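Local coordinates for 273aa long hypothetical dTDP-4-dehydrorhamnose reductase (Sulfolobus tokodaii, PDB 2GGS), which binds NADPH and probably reduces dTDP-4-dehydrorhamnose, the last step in making dTDP-L-rhamnose, at residues I62-M67 and V103-D108; I148-G153 and T202-V207; K158-Y163 and E216-I221. All blocks are in the same frame, centred on the assembly; numbering follows the deposited sequence.

In the fold
Contacts 1 and 2 lie in the buried core of the Rossmann fold, within one parallel sheet, where strands 101-107 and 147-151 are neighbours and join the two contacts directly. Contact 1 pairs strands in the middle of that sheet; contact 2 adds an edge strand, 203-206. Both combine backbone ladders with a polar side-chain bond to a histidine, and the ends of strands 101-107 and 147-151 run up to the nicotinamide side of NADPH. Contact 3 is further out, its centre about 17 Å from the centre of the chain, and packs two helices through apolar side chains, with no hydrogen bond between its segments; its link to the cofactor is one lysine on a diphosphate oxygen.

Contact 1: I62-M67 and V103-D108; sequences INAAAM and VHISTD. With NDP (NADPH dihydro-nicotinamide-adenine-dinucleotide phosphate), chain C.
Ile62 and Asn63 run parallel to Val103, His104 and Ile105 as neighbouring strands, Asn63 bonding twice to the one neighbouring strand, to the residues before and after His104: its N donates to Val103 O (2.8 Å) and its O accepts from Ile105 N (3.1 Å). On one face of the sheet Ile62 CG1 rests against Val103 CB at 4.2 Å. On the other, Asn63 and His104 lie side by side and point the same way. With CG anti to the backbone N (chi1 -176°), Asn63 brings ND2 to the edge of the His104 ring, in its plane, and donates to His104 ND1 at 3.0 Å; amide and ring are 28° apart. Asn63 OD1 is held in turn by Thr6 OG1, so the amide is fixed from both ends. An alanine here would probably leave His104 ND1 without this donor, Thr6 OG1 without this partner and the imidazole less firmly fixed in its rotation. Past the pairing, both segments line the NADPH pocket of the Rossmann fold: Ala66 N donates to the ribose oxygen O4B (3.1 Å), and Ile105 CG2 lies 3.4 Å from O4D of the other ribose. Because ND1 acts as acceptor, His104 is probably neutral, with its proton on NE2.

Contact 2: I148-G153 and T202-V207; sequences IIRTSG and TGIIHV. With NDP (NADPH dihydro-nicotinamide-adenine-dinucleotide phosphate), chain C.
Arg150 NH1 is gripped by two acceptors, His206 NE2 across the contact at 3.0 Å and the carbonyl O of Glu120. The bond to His206 lies close to both the guanidinium and imidazole planes, although the planes themselves are 61° apart. Arg150 is extended from CG to NE, and NE forms a salt bridge with Glu138; Ile204 CG2 sits over one guanidinium face, offset toward its rim. The His206 ring also flanks the arginine stem, with CD2 3.5 Å from Arg150 CB. Since His206 ND1 has weak bonds to the carbonyls of Tyr118 and Asp251, its proton is probably there, leaving NE2 to accept. Beneath these side chains the strands pair in parallel, Ile148 O taking Ile205 N at 2.8 Å and Arg150 O taking Val207 N at 3.0 Å. Thr151 OG1 extends the pairing by donating to Val207 O (2.7 Å), while its CG2 touches the nicotinamide at C6N, 3.6 Å away. On the face opposite Arg150, Ile149 CG1 meets Ile205 CG2 at 3.8 Å. Helix 186-199 packs on Ile149 and Val207, helix 253-258 on Ile205 and Val207, and strand 101-107 flanks strand 147-151; strand 203-206 is the last strand at this edge of the Rossmann sheet.

Contact 3: K158-Y163 and E216-I221; sequences KGFPIY and ELALKI. With NDP (NADPH dihydro-nicotinamide-adenine-dinucleotide phosphate), chain C.
Phe160 and Pro161, in the first turn of helix 160-169, pack against Leu217, Ala218 and Ile221 of helix 214-224, a helix-to-helix contact outside the central Rossmann sheet. From Phe160 CB, CG stands anti to the backbone N (chi1 -176°), and the ring slides past Leu217 in the opposite direction. Its CD2 meets Leu217 CD2 at 4.0 Å, the methyl lying at the ring edge near its plane. Further out, Phe160 CE2 and CZ both come to Ala218 CB, each at 4.1 Å. Leu217 CD2 is shared, since it also reaches Pro161 CG at 4.1 Å, so one methyl touches both the proline and the phenyl ring. Tyr181 of strand 180-181 touches both Phe160 and Leu217. Ile221 CD1 is modelled near Pro161 O, but its first torsion is far from staggered, so that detail is doubtful. Gly159 takes the N-cap position of helix 160-169; at its backbone angles (phi 89°, psi 171°) a CB would be jammed against the carbonyl O of Lys158, which calls for glycine. Just before it, in the loop, Lys158 extends to the cofactor: its chain is extended beyond CG, CE comes within 3.4 Å of NADPH O1A, and NZ ends hydrogen-bonded to that diphosphate oxygen, O1A, at 2.8 Å.

Contact 1: I62-M67 and V103-D108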
loop_
_atom_site.group_PDB
_atom_site.type_symbol
_atom_site.label_atom_id
_atom_site.label_comp_id
_atom_site.label_asym_id
_atom_site.label_seq_id
_atom_site.Cartn_x
_atom_site.Cartn_y
_atom_site.Cartn_z
ATOM N N ILE A 62 0.318 1.194 -12.796
ATOM C CA ILE A 62 0.082 0.790 -11.403
ATOM C C ILE A 62 0.417 1.986 -10.499
ATOM O O ILE A 62 1.595 2.396 -10.425
ATOM C CB ILE A 62 0.938 -0.426 -11.006
ATOM C CG1 ILE A 62 0.651 -1.647 -11.900
ATOM C CG2 ILE A 62 0.636 -0.822 -9.547
ATOM C CD1 ILE A 62 1.716 -2.767 -11.749
ATOM N N ASN A 63 -0.618 2.577 -9.879
ATOM C CA ASN A 63 -0.425 3.778 -9.043
ATOM C C ASN A 63 -0.156 3.394 -7.594
ATOM O O ASN A 63 -1.116 3.177 -6.819
ATOM C CB ASN A 63 -1.638 4.706 -9.101
ATOM C CG ASN A 63 -1.386 5.978 -8.324
ATOM O OD1 ASN A 63 -0.263 6.491 -8.368
ATOM N ND2 ASN A 63 -2.383 6.453 -7.563
ATOM N N ALA A 64 1.134 3.238 -7.260
ATOM C CA ALA A 64 1.534 2.921 -5.886
ATOM C C ALA A 64 2.058 4.145 -5.147
ATOM O O ALA A 64 2.356 4.088 -3.949
ATOM C CB ALA A 64 2.574 1.794 -5.854
ATOM N N ALA A 65 2.132 5.269 -5.839
ATOM C CA ALA A 65 2.640 6.465 -5.131
ATOM C C ALA A 65 1.656 7.027 -4.089
ATOM O O ALA A 65 0.434 7.064 -4.326
ATOM C CB ALA A 65 2.938 7.569 -6.174
ATOM N N ALA A 66 2.176 7.521 -2.967
ATOM C CA ALA A 66 1.314 8.062 -1.885
ATOM C C ALA A 66 2.180 8.626 -0.764
ATOM O O ALA A 66 3.323 8.223 -0.624
ATOM C CB ALA A 66 0.408 6.993 -1.297
ATOM N N MET A 67 1.589 9.517 0.017
ATOM C CA MET A 67 2.128 9.995 1.288
ATOM C C MET A 67 1.559 9.054 2.339
ATOM O O MET A 67 0.373 9.138 2.692
ATOM C CB MET A 67 1.662 11.437 1.540
ATOM C CG MET A 67 2.141 12.015 2.846
ATOM S SD MET A 67 1.549 13.733 2.937
ATOM C CE MET A 67 1.934 14.108 4.626
ATOM N N VAL A 103 -4.453 0.516 -12.562
ATOM C CA VAL A 103 -4.510 -0.280 -11.316
ATOM C C VAL A 103 -4.094 0.626 -10.169
ATOM O O VAL A 103 -2.940 1.098 -10.137
ATOM C CB VAL A 103 -3.549 -1.525 -11.363
ATOM C CG1 VAL A 103 -3.608 -2.302 -10.022
ATOM C CG2 VAL A 103 -3.887 -2.419 -12.560
ATOM N N HIS A 104 -5.014 0.901 -9.245
ATOM C CA HIS A 104 -4.746 1.891 -8.224
ATOM C C HIS A 104 -4.647 1.163 -6.869
ATOM O O HIS A 104 -5.493 0.331 -6.551
ATOM C CB HIS A 104 -5.885 2.929 -8.161
ATOM C CG HIS A 104 -5.790 3.801 -6.956
ATOM N ND1 HIS A 104 -4.760 4.711 -6.800
ATOM C CD2 HIS A 104 -6.523 3.856 -5.816
ATOM C CE1 HIS A 104 -4.866 5.285 -5.619
ATOM N NE2 HIS A 104 -5.940 4.806 -5.007
ATOM N N ILE A 105 -3.641 1.506 -6.073
ATOM C CA ILE A 105 -3.456 0.813 -4.793
ATOM C C ILE A 105 -4.069 1.625 -3.665
ATOM O O ILE A 105 -3.849 2.835 -3.551
ATOM C CB ILE A 105 -1.957 0.521 -4.513
ATOM C CG1 ILE A 105 -1.270 -0.174 -5.719
ATOM C CG2 ILE A 105 -1.836 -0.304 -3.193
ATOM C CD1 ILE A 105 -1.922 -1.483 -6.194
ATOM N N SER A 106 -4.874 0.968 -2.820
ATOM C CA SER A 106 -5.522 1.646 -1.725
ATOM C C SER A 106 -5.267 0.935 -0.384
ATOM O O SER A 106 -4.360 0.098 -0.272
ATOM C CB SER A 106 -7.017 1.859 -2.013
ATOM O OG SER A 106 -7.639 2.741 -1.071
ATOM N N THR A 107 -6.030 1.322 0.630
ATOM C CA THR A 107 -5.676 1.010 2.030
ATOM C C THR A 107 -6.862 0.554 2.880
ATOM O O THR A 107 -7.988 1.027 2.723
ATOM C CB THR A 107 -4.958 2.233 2.711
ATOM O OG1 THR A 107 -4.641 1.924 4.082
ATOM C CG2 THR A 107 -5.842 3.495 2.653
ATOM N N ASP A 108 -6.558 -0.317 3.847
ATOM C CA ASP A 108 -7.476 -0.715 4.893
ATOM C C ASP A 108 -7.890 0.433 5.824
ATOM O O ASP A 108 -8.925 0.358 6.477
ATOM C CB ASP A 108 -6.868 -1.902 5.686
ATOM C CG ASP A 108 -5.565 -1.563 6.396
ATOM O OD1 ASP A 108 -4.784 -0.696 5.918
ATOM O OD2 ASP A 108 -5.294 -2.201 7.444
HETATM P PA NDP C . 6.132 3.970 0.430
HETATM O O1A NDP C . 6.002 5.007 1.466
HETATM O O2A NDP C . 7.258 3.031 0.654
HETATM O O5B NDP C . 6.291 4.594 -1.012
HETATM C C5B NDP C . 5.619 5.790 -1.361
HETATM C C4B NDP C . 5.972 6.042 -2.804
HETATM O O4B NDP C . 5.197 7.160 -3.243
HETATM C C3B NDP C . 7.449 6.327 -3.024
HETATM O O3B NDP C . 7.859 5.672 -4.194
HETATM C C2B NDP C . 7.437 7.846 -3.240
HETATM O O2B NDP C . 8.504 8.183 -4.075
HETATM C C1B NDP C . 6.098 7.999 -3.948
HETATM N N9A NDP C . 5.620 9.384 -3.886
HETATM C C8A NDP C . 5.172 10.052 -2.787
HETATM N N7A NDP C . 4.850 11.324 -3.161
HETATM C C5A NDP C . 5.101 11.439 -4.477
HETATM C C6A NDP C . 4.975 12.507 -5.374
HETATM N N6A NDP C . 4.619 13.743 -4.925
HETATM N N1A NDP C . 5.357 12.277 -6.668
HETATM C C2A NDP C . 5.834 11.055 -7.128
HETATM N N3A NDP C . 5.969 10.019 -6.235
HETATM C C4A NDP C . 5.612 10.227 -4.946
HETATM O O3 NDP C . 4.658 3.295 0.394
HETATM P PN NDP C . 4.309 1.722 0.207
HETATM O O1N NDP C . 5.071 1.068 -0.834
HETATM O O2N NDP C . 4.326 1.225 1.602
HETATM O O5D NDP C . 2.767 1.855 -0.199
HETATM C C5D NDP C . 2.347 1.570 -1.529
HETATM C C4D NDP C . 0.858 1.831 -1.712
HETATM O O4D NDP C . 0.152 0.999 -0.820
HETATM C C3D NDP C . 0.420 3.260 -1.405
HETATM O O3D NDP C . -0.650 3.490 -2.283
HETATM C C2D NDP C . -0.084 3.190 0.016
HETATM O O2D NDP C . -1.009 4.234 0.269
HETATM C C1D NDP C . -0.731 1.784 -0.015
HETATM N N1N NDP C . -0.831 1.227 1.339
HETATM C C2N NDP C . 0.289 1.259 2.126
HETATM C C3N NDP C . 0.343 0.589 3.340
HETATM C C7N NDP C . 1.597 0.660 4.151
HETATM O O7N NDP C . 1.575 0.184 5.477
HETATM N N7N NDP C . 2.701 1.181 3.620
HETATM C C4N NDP C . -0.854 -0.196 3.843
HETATM C C5N NDP C . -2.054 -0.146 2.927
HETATM C C6N NDP C . -1.974 0.552 1.716
HETATM P P2B NDP C . 9.895 8.874 -3.490
HETATM O O1X NDP C . 10.840 8.626 -4.595
HETATM O O2X NDP C . 10.265 8.209 -2.207
HETATM O O3X NDP C . 9.661 10.383 -3.218
#

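Contact 2: I148-G153 and T202-V207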
loop_
_atom_site.group_PDB
_atom_site.type_symbol
_atom_site.label_atom_id
_atom_site.label_comp_id
_atom_site.label_asym_id
_atom_site.label_seq_id
_atom_site.Cartn_x
_atom_site.Cartn_y
_atom_site.Cartn_z
ATOM N N ILE A 148 -9.130 -1.210 -8.358
ATOM C CA ILE A 148 -8.656 -0.670 -7.070
ATOM C C ILE A 148 -8.296 -1.906 -6.247
ATOM O O ILE A 148 -9.129 -2.809 -6.050
ATOM C CB ILE A 148 -9.720 0.162 -6.322
ATOM C CG1 ILE A 148 -9.956 1.508 -7.033
ATOM C CG2 ILE A 148 -9.317 0.380 -4.848
ATOM C CD1 ILE A 148 -11.293 2.141 -6.692
ATOM N N ILE A 149 -7.053 -1.938 -5.774
ATOM C CA ILE A 149 -6.597 -3.021 -4.899
ATOM C C ILE A 149 -6.416 -2.453 -3.502
ATOM O O ILE A 149 -5.538 -1.620 -3.305
ATOM C CB ILE A 149 -5.264 -3.627 -5.391
ATOM C CG1 ILE A 149 -5.348 -4.186 -6.825
ATOM C CG2 ILE A 149 -4.813 -4.713 -4.410
ATOM C CD1 ILE A 149 -4.032 -4.790 -7.303
ATOM N N ARG A 150 -7.243 -2.884 -2.535
ATOM C CA ARG A 150 -7.037 -2.406 -1.158
ATOM C C ARG A 150 -6.118 -3.401 -0.453
ATOM O O ARG A 150 -6.286 -4.608 -0.563
ATOM C CB ARG A 150 -8.330 -2.309 -0.379
ATOM C CG ARG A 150 -9.376 -1.383 -1.000
ATOM C CD ARG A 150 -10.388 -0.929 0.073
ATOM N NE ARG A 150 -11.439 -0.054 -0.449
ATOM C CZ ARG A 150 -12.705 -0.442 -0.642
ATOM N NH1 ARG A 150 -13.087 -1.703 -0.378
ATOM N NH2 ARG A 150 -13.590 0.427 -1.109
ATOM N N THR A 151 -5.170 -2.873 0.300
ATOM C CA THR A 151 -4.209 -3.735 1.019
ATOM C C THR A 151 -3.965 -3.159 2.418
ATOM O O THR A 151 -4.497 -2.085 2.770
ATOM C CB THR A 151 -2.941 -3.960 0.190
ATOM O OG1 THR A 151 -2.141 -5.021 0.735
ATOM C CG2 THR A 151 -2.120 -2.703 0.105
ATOM N N SER A 152 -3.164 -3.866 3.204
ATOM C CA SER A 152 -3.011 -3.555 4.625
ATOM C C SER A 152 -1.560 -3.776 5.037
ATOM O O SER A 152 -0.987 -4.806 4.716
ATOM C CB SER A 152 -3.933 -4.468 5.442
ATOM O OG SER A 152 -3.714 -4.337 6.825
ATOM N N GLY A 153 -0.981 -2.828 5.779
ATOM C CA GLY A 153 0.257 -3.104 6.505
ATOM C C GLY A 153 1.399 -3.598 5.642
ATOM O O GLY A 153 2.158 -4.480 6.032
ATOM N N THR A 202 -11.112 -5.912 -13.120
ATOM C CA THR A 202 -11.635 -4.555 -12.911
ATOM C C THR A 202 -12.489 -4.549 -11.641
ATOM O O THR A 202 -12.807 -5.626 -11.102
ATOM C CB THR A 202 -12.434 -4.007 -14.141
ATOM O OG1 THR A 202 -13.611 -4.798 -14.364
ATOM C CG2 THR A 202 -11.587 -4.003 -15.414
ATOM N N GLY A 203 -12.830 -3.356 -11.137
ATOM C CA GLY A 203 -13.644 -3.222 -9.925
ATOM C C GLY A 203 -12.800 -2.939 -8.690
ATOM O O GLY A 203 -11.846 -2.161 -8.759
ATOM N N ILE A 204 -13.158 -3.552 -7.565
ATOM C CA ILE A 204 -12.359 -3.430 -6.339
ATOM C C ILE A 204 -11.960 -4.842 -5.898
ATOM O O ILE A 204 -12.725 -5.783 -6.094
ATOM C CB ILE A 204 -13.150 -2.743 -5.214
ATOM C CG1 ILE A 204 -13.693 -1.399 -5.704
ATOM C CG2 ILE A 204 -12.268 -2.554 -3.963
ATOM C CD1 ILE A 204 -14.601 -0.713 -4.737
ATOM N N ILE A 205 -10.750 -5.005 -5.374
ATOM C CA ILE A 205 -10.306 -6.327 -4.879
ATOM C C ILE A 205 -9.432 -6.112 -3.656
ATOM O O ILE A 205 -8.626 -5.186 -3.646
ATOM C CB ILE A 205 -9.612 -7.204 -5.967
ATOM C CG1 ILE A 205 -9.355 -8.657 -5.501
ATOM C CG2 ILE A 205 -8.266 -6.589 -6.413
ATOM C CD1 ILE A 205 -8.846 -9.560 -6.648
ATOM N N HIS A 206 -9.647 -6.922 -2.626
ATOM C CA HIS A 206 -8.800 -6.887 -1.420
ATOM C C HIS A 206 -7.694 -7.896 -1.533
ATOM O O HIS A 206 -7.954 -9.094 -1.756
ATOM C CB HIS A 206 -9.607 -7.174 -0.152
ATOM C CG HIS A 206 -10.530 -6.063 0.226
ATOM N ND1 HIS A 206 -11.379 -6.132 1.303
ATOM C CD2 HIS A 206 -10.739 -4.847 -0.349
ATOM C CE1 HIS A 206 -12.067 -4.999 1.387
ATOM N NE2 HIS A 206 -11.663 -4.190 0.421
ATOM N N VAL A 207 -6.454 -7.452 -1.363
ATOM C CA VAL A 207 -5.311 -8.371 -1.361
ATOM C C VAL A 207 -4.442 -8.018 -0.131
ATOM O O VAL A 207 -3.664 -7.071 -0.172
ATOM C CB VAL A 207 -4.463 -8.306 -2.671
ATOM C CG1 VAL A 207 -3.357 -9.330 -2.640
ATOM C CG2 VAL A 207 -5.318 -8.501 -3.933
HETATM P PA NDP C . 6.132 3.970 0.430
HETATM O O1A NDP C . 6.002 5.007 1.466
HETATM O O2A NDP C . 7.258 3.031 0.654
HETATM O O5B NDP C . 6.291 4.594 -1.012
HETATM C C5B NDP C . 5.619 5.790 -1.361
HETATM C C4B NDP C . 5.972 6.042 -2.804
HETATM O O4B NDP C . 5.197 7.160 -3.243
HETATM C C3B NDP C . 7.449 6.327 -3.024
HETATM O O3B NDP C . 7.859 5.672 -4.194
HETATM C C2B NDP C . 7.437 7.846 -3.240
HETATM O O2B NDP C . 8.504 8.183 -4.075
HETATM C C1B NDP C . 6.098 7.999 -3.948
HETATM N N9A NDP C . 5.620 9.384 -3.886
HETATM C C8A NDP C . 5.172 10.052 -2.787
HETATM N N7A NDP C . 4.850 11.324 -3.161
HETATM C C5A NDP C . 5.101 11.439 -4.477
HETATM C C6A NDP C . 4.975 12.507 -5.374
HETATM N N6A NDP C . 4.619 13.743 -4.925
HETATM N N1A NDP C . 5.357 12.277 -6.668
HETATM C C2A NDP C . 5.834 11.055 -7.128
HETATM N N3A NDP C . 5.969 10.019 -6.235
HETATM C C4A NDP C . 5.612 10.227 -4.946
HETATM O O3 NDP C . 4.658 3.295 0.394
HETATM P PN NDP C . 4.309 1.722 0.207
HETATM O O1N NDP C . 5.071 1.068 -0.834
HETATM O O2N NDP C . 4.326 1.225 1.602
HETATM O O5D NDP C . 2.767 1.855 -0.199
HETATM C C5D NDP C . 2.347 1.570 -1.529
HETATM C C4D NDP C . 0.858 1.831 -1.712
HETATM O O4D NDP C . 0.152 0.999 -0.820
HETATM C C3D NDP C . 0.420 3.260 -1.405
HETATM O O3D NDP C . -0.650 3.490 -2.283
HETATM C C2D NDP C . -0.084 3.190 0.016
HETATM O O2D NDP C . -1.009 4.234 0.269
HETATM C C1D NDP C . -0.731 1.784 -0.015
HETATM N N1N NDP C . -0.831 1.227 1.339
HETATM C C2N NDP C . 0.289 1.259 2.126
HETATM C C3N NDP C . 0.343 0.589 3.340
HETATM C C7N NDP C . 1.597 0.660 4.151
HETATM O O7N NDP C . 1.575 0.184 5.477
HETATM N N7N NDP C . 2.701 1.181 3.620
HETATM C C4N NDP C . -0.854 -0.196 3.843
HETATM C C5N NDP C . -2.054 -0.146 2.927
HETATM C C6N NDP C . -1.974 0.552 1.716
HETATM P P2B NDP C . 9.895 8.874 -3.490
HETATM O O1X NDP C . 10.840 8.626 -4.595
HETATM O O2X NDP C . 10.265 8.209 -2.207
HETATM O O3X NDP C . 9.661 10.383 -3.218
#

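Contact 3: K158-Y163 and E216-I221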
loop_
_atom_site.group_PDB
_atom_site.type_symbol
_atom_site.label_atom_id
_atom_site.label_comp_id
_atom_site.label_asym_id
_atom_site.label_seq_id
_atom_site.Cartn_x
_atom_site.Cartn_y
_atom_site.Cartn_z
ATOM N N LYS A 158 10.351 -0.772 5.765
ATOM C CA LYS A 158 9.703 -0.080 6.868
ATOM C C LYS A 158 8.388 -0.800 7.238
ATOM O O LYS A 158 8.252 -1.978 6.934
ATOM C CB LYS A 158 9.529 1.417 6.582
ATOM C CG LYS A 158 8.673 1.711 5.415
ATOM C CD LYS A 158 8.557 3.215 5.184
ATOM C CE LYS A 158 7.671 3.526 3.966
ATOM N NZ LYS A 158 7.570 5.045 3.758
ATOM N N GLY A 159 7.471 -0.120 7.918
ATOM C CA GLY A 159 6.241 -0.788 8.374
ATOM C C GLY A 159 6.535 -1.365 9.744
ATOM O O GLY A 159 7.674 -1.356 10.195
ATOM N N PHE A 160 5.501 -1.851 10.404
ATOM C CA PHE A 160 5.597 -2.262 11.809
ATOM C C PHE A 160 6.637 -3.373 12.093
ATOM O O PHE A 160 7.399 -3.248 13.083
ATOM C CB PHE A 160 4.195 -2.640 12.308
ATOM C CG PHE A 160 4.145 -2.996 13.763
ATOM C CD1 PHE A 160 4.442 -2.049 14.730
ATOM C CD2 PHE A 160 3.791 -4.268 14.159
ATOM C CE1 PHE A 160 4.392 -2.379 16.101
ATOM C CE2 PHE A 160 3.723 -4.589 15.520
ATOM C CZ PHE A 160 4.027 -3.653 16.471
ATOM N N PRO A 161 6.687 -4.467 11.286
ATOM C CA PRO A 161 7.653 -5.517 11.650
ATOM C C PRO A 161 9.090 -5.036 11.735
ATOM O O PRO A 161 9.841 -5.511 12.582
ATOM C CB PRO A 161 7.513 -6.531 10.523
ATOM C CG PRO A 161 6.061 -6.388 10.098
ATOM C CD PRO A 161 5.882 -4.897 10.113
ATOM N N ILE A 162 9.441 -4.082 10.878
ATOM C CA ILE A 162 10.775 -3.501 10.906
ATOM C C ILE A 162 11.018 -2.647 12.146
ATOM O O ILE A 162 12.080 -2.777 12.787
ATOM C CB ILE A 162 11.094 -2.764 9.573
ATOM C CG1 ILE A 162 11.710 -3.773 8.615
ATOM C CG2 ILE A 162 12.098 -1.626 9.807
ATOM C CD1 ILE A 162 13.150 -4.163 9.010
ATOM N N TYR A 163 10.057 -1.795 12.494
ATOM C CA TYR A 163 10.117 -1.017 13.726
ATOM C C TYR A 163 10.307 -1.966 14.924
ATOM O O TYR A 163 11.157 -1.719 15.777
ATOM C CB TYR A 163 8.865 -0.170 13.911
ATOM C CG TYR A 163 8.591 0.216 15.337
ATOM C CD1 TYR A 163 9.312 1.253 15.973
ATOM C CD2 TYR A 163 7.616 -0.448 16.062
ATOM C CE1 TYR A 163 9.048 1.596 17.308
ATOM C CE2 TYR A 163 7.344 -0.119 17.376
ATOM C CZ TYR A 163 8.062 0.903 18.001
ATOM O OH TYR A 163 7.742 1.183 19.323
ATOM N N GLU A 216 0.620 -9.628 18.984
ATOM C CA GLU A 216 1.059 -10.978 18.663
ATOM C C GLU A 216 2.170 -10.886 17.619
ATOM O O GLU A 216 3.168 -11.600 17.698
ATOM C CB GLU A 216 -0.076 -11.882 18.181
ATOM C CG GLU A 216 0.469 -13.271 17.808
ATOM C CD GLU A 216 -0.521 -14.233 17.171
ATOM O OE1 GLU A 216 -1.550 -13.789 16.627
ATOM O OE2 GLU A 216 -0.215 -15.468 17.187
ATOM N N LEU A 217 1.995 -9.991 16.636
ATOM C CA LEU A 217 2.990 -9.883 15.570
ATOM C C LEU A 217 4.364 -9.521 16.122
ATOM O O LEU A 217 5.365 -10.127 15.747
ATOM C CB LEU A 217 2.546 -8.867 14.504
ATOM C CG LEU A 217 3.495 -8.625 13.324
ATOM C CD1 LEU A 217 3.865 -9.937 12.645
ATOM C CD2 LEU A 217 2.836 -7.702 12.332
ATOM N N ALA A 218 4.382 -8.561 17.049
ATOM C CA ALA A 218 5.612 -8.075 17.649
ATOM C C ALA A 218 6.301 -9.202 18.429
ATOM O O ALA A 218 7.501 -9.394 18.298
ATOM C CB ALA A 218 5.312 -6.888 18.550
ATOM N N LEU A 219 5.511 -9.957 19.195
ATOM C CA LEU A 219 6.047 -11.065 19.995
ATOM C C LEU A 219 6.509 -12.242 19.133
ATOM O O LEU A 219 7.490 -12.917 19.499
ATOM C CB LEU A 219 5.033 -11.538 21.038
ATOM C CG LEU A 219 4.776 -10.604 22.217
ATOM C CD1 LEU A 219 3.692 -11.141 23.145
ATOM C CD2 LEU A 219 6.049 -10.358 23.011
ATOM N N LYS A 220 5.815 -12.498 18.014
ATOM C CA LYS A 220 6.278 -13.496 17.040
ATOM C C LYS A 220 7.634 -13.103 16.530
ATOM O O LYS A 220 8.514 -13.980 16.451
ATOM C CB LYS A 220 5.374 -13.656 15.804
ATOM C CG LYS A 220 4.110 -14.408 16.023
ATOM C CD LYS A 220 3.417 -14.607 14.678
ATOM C CE LYS A 220 4.043 -15.777 13.931
ATOM N NZ LYS A 220 3.845 -17.017 14.750
ATOM N N ILE A 221 7.840 -11.822 16.181
ATOM C CA ILE A 221 9.155 -11.471 15.671
ATOM C C ILE A 221 10.219 -11.469 16.782
ATOM O O ILE A 221 11.344 -11.892 16.536
ATOM C CB ILE A 221 9.267 -10.238 14.687
ATOM C CG1 ILE A 221 10.106 -9.107 15.259
ATOM C CG2 ILE A 221 7.966 -9.836 13.937
ATOM C CD1 ILE A 221 10.552 -8.166 14.238
HETATM P PA NDP C . 6.132 3.970 0.430
HETATM O O1A NDP C . 6.002 5.007 1.466
HETATM O O2A NDP C . 7.258 3.031 0.654
HETATM O O5B NDP C . 6.291 4.594 -1.012
HETATM C C5B NDP C . 5.619 5.790 -1.361
HETATM C C4B NDP C . 5.972 6.042 -2.804
HETATM O O4B NDP C . 5.197 7.160 -3.243
HETATM C C3B NDP C . 7.449 6.327 -3.024
HETATM O O3B NDP C . 7.859 5.672 -4.194
HETATM C C2B NDP C . 7.437 7.846 -3.240
HETATM O O2B NDP C . 8.504 8.183 -4.075
HETATM C C1B NDP C . 6.098 7.999 -3.948
HETATM N N9A NDP C . 5.620 9.384 -3.886
HETATM C C8A NDP C . 5.172 10.052 -2.787
HETATM N N7A NDP C . 4.850 11.324 -3.161
HETATM C C5A NDP C . 5.101 11.439 -4.477
HETATM C C6A NDP C . 4.975 12.507 -5.374
HETATM N N6A NDP C . 4.619 13.743 -4.925
HETATM N N1A NDP C . 5.357 12.277 -6.668
HETATM C C2A NDP C . 5.834 11.055 -7.128
HETATM N N3A NDP C . 5.969 10.019 -6.235
HETATM C C4A NDP C . 5.612 10.227 -4.946
HETATM O O3 NDP C . 4.658 3.295 0.394
HETATM P PN NDP C . 4.309 1.722 0.207
HETATM O O1N NDP C . 5.071 1.068 -0.834
HETATM O O2N NDP C . 4.326 1.225 1.602
HETATM O O5D NDP C . 2.767 1.855 -0.199
HETATM C C5D NDP C . 2.347 1.570 -1.529
HETATM C C4D NDP C . 0.858 1.831 -1.712
HETATM O O4D NDP C . 0.152 0.999 -0.820
HETATM C C3D NDP C . 0.420 3.260 -1.405
HETATM O O3D NDP C . -0.650 3.490 -2.283
HETATM C C2D NDP C . -0.084 3.190 0.016
HETATM O O2D NDP C . -1.009 4.234 0.269
HETATM C C1D NDP C . -0.731 1.784 -0.015
HETATM N N1N NDP C . -0.831 1.227 1.339
HETATM C C2N NDP C . 0.289 1.259 2.126
HETATM C C3N NDP C . 0.343 0.589 3.340
HETATM C C7N NDP C . 1.597 0.660 4.151
HETATM O O7N NDP C . 1.575 0.184 5.477
HETATM N N7N NDP C . 2.701 1.181 3.620
HETATM C C4N NDP C . -0.854 -0.196 3.843
HETATM C C5N NDP C . -2.054 -0.146 2.927
HETATM C C6N NDP C . -1.974 0.552 1.716
HETATM P P2B NDP C . 9.895 8.874 -3.490
HETATM O O1X NDP C . 10.840 8.626 -4.595
HETATM O O2X NDP C . 10.265 8.209 -2.207
HETATM O O3X NDP C . 9.661 10.383 -3.218
#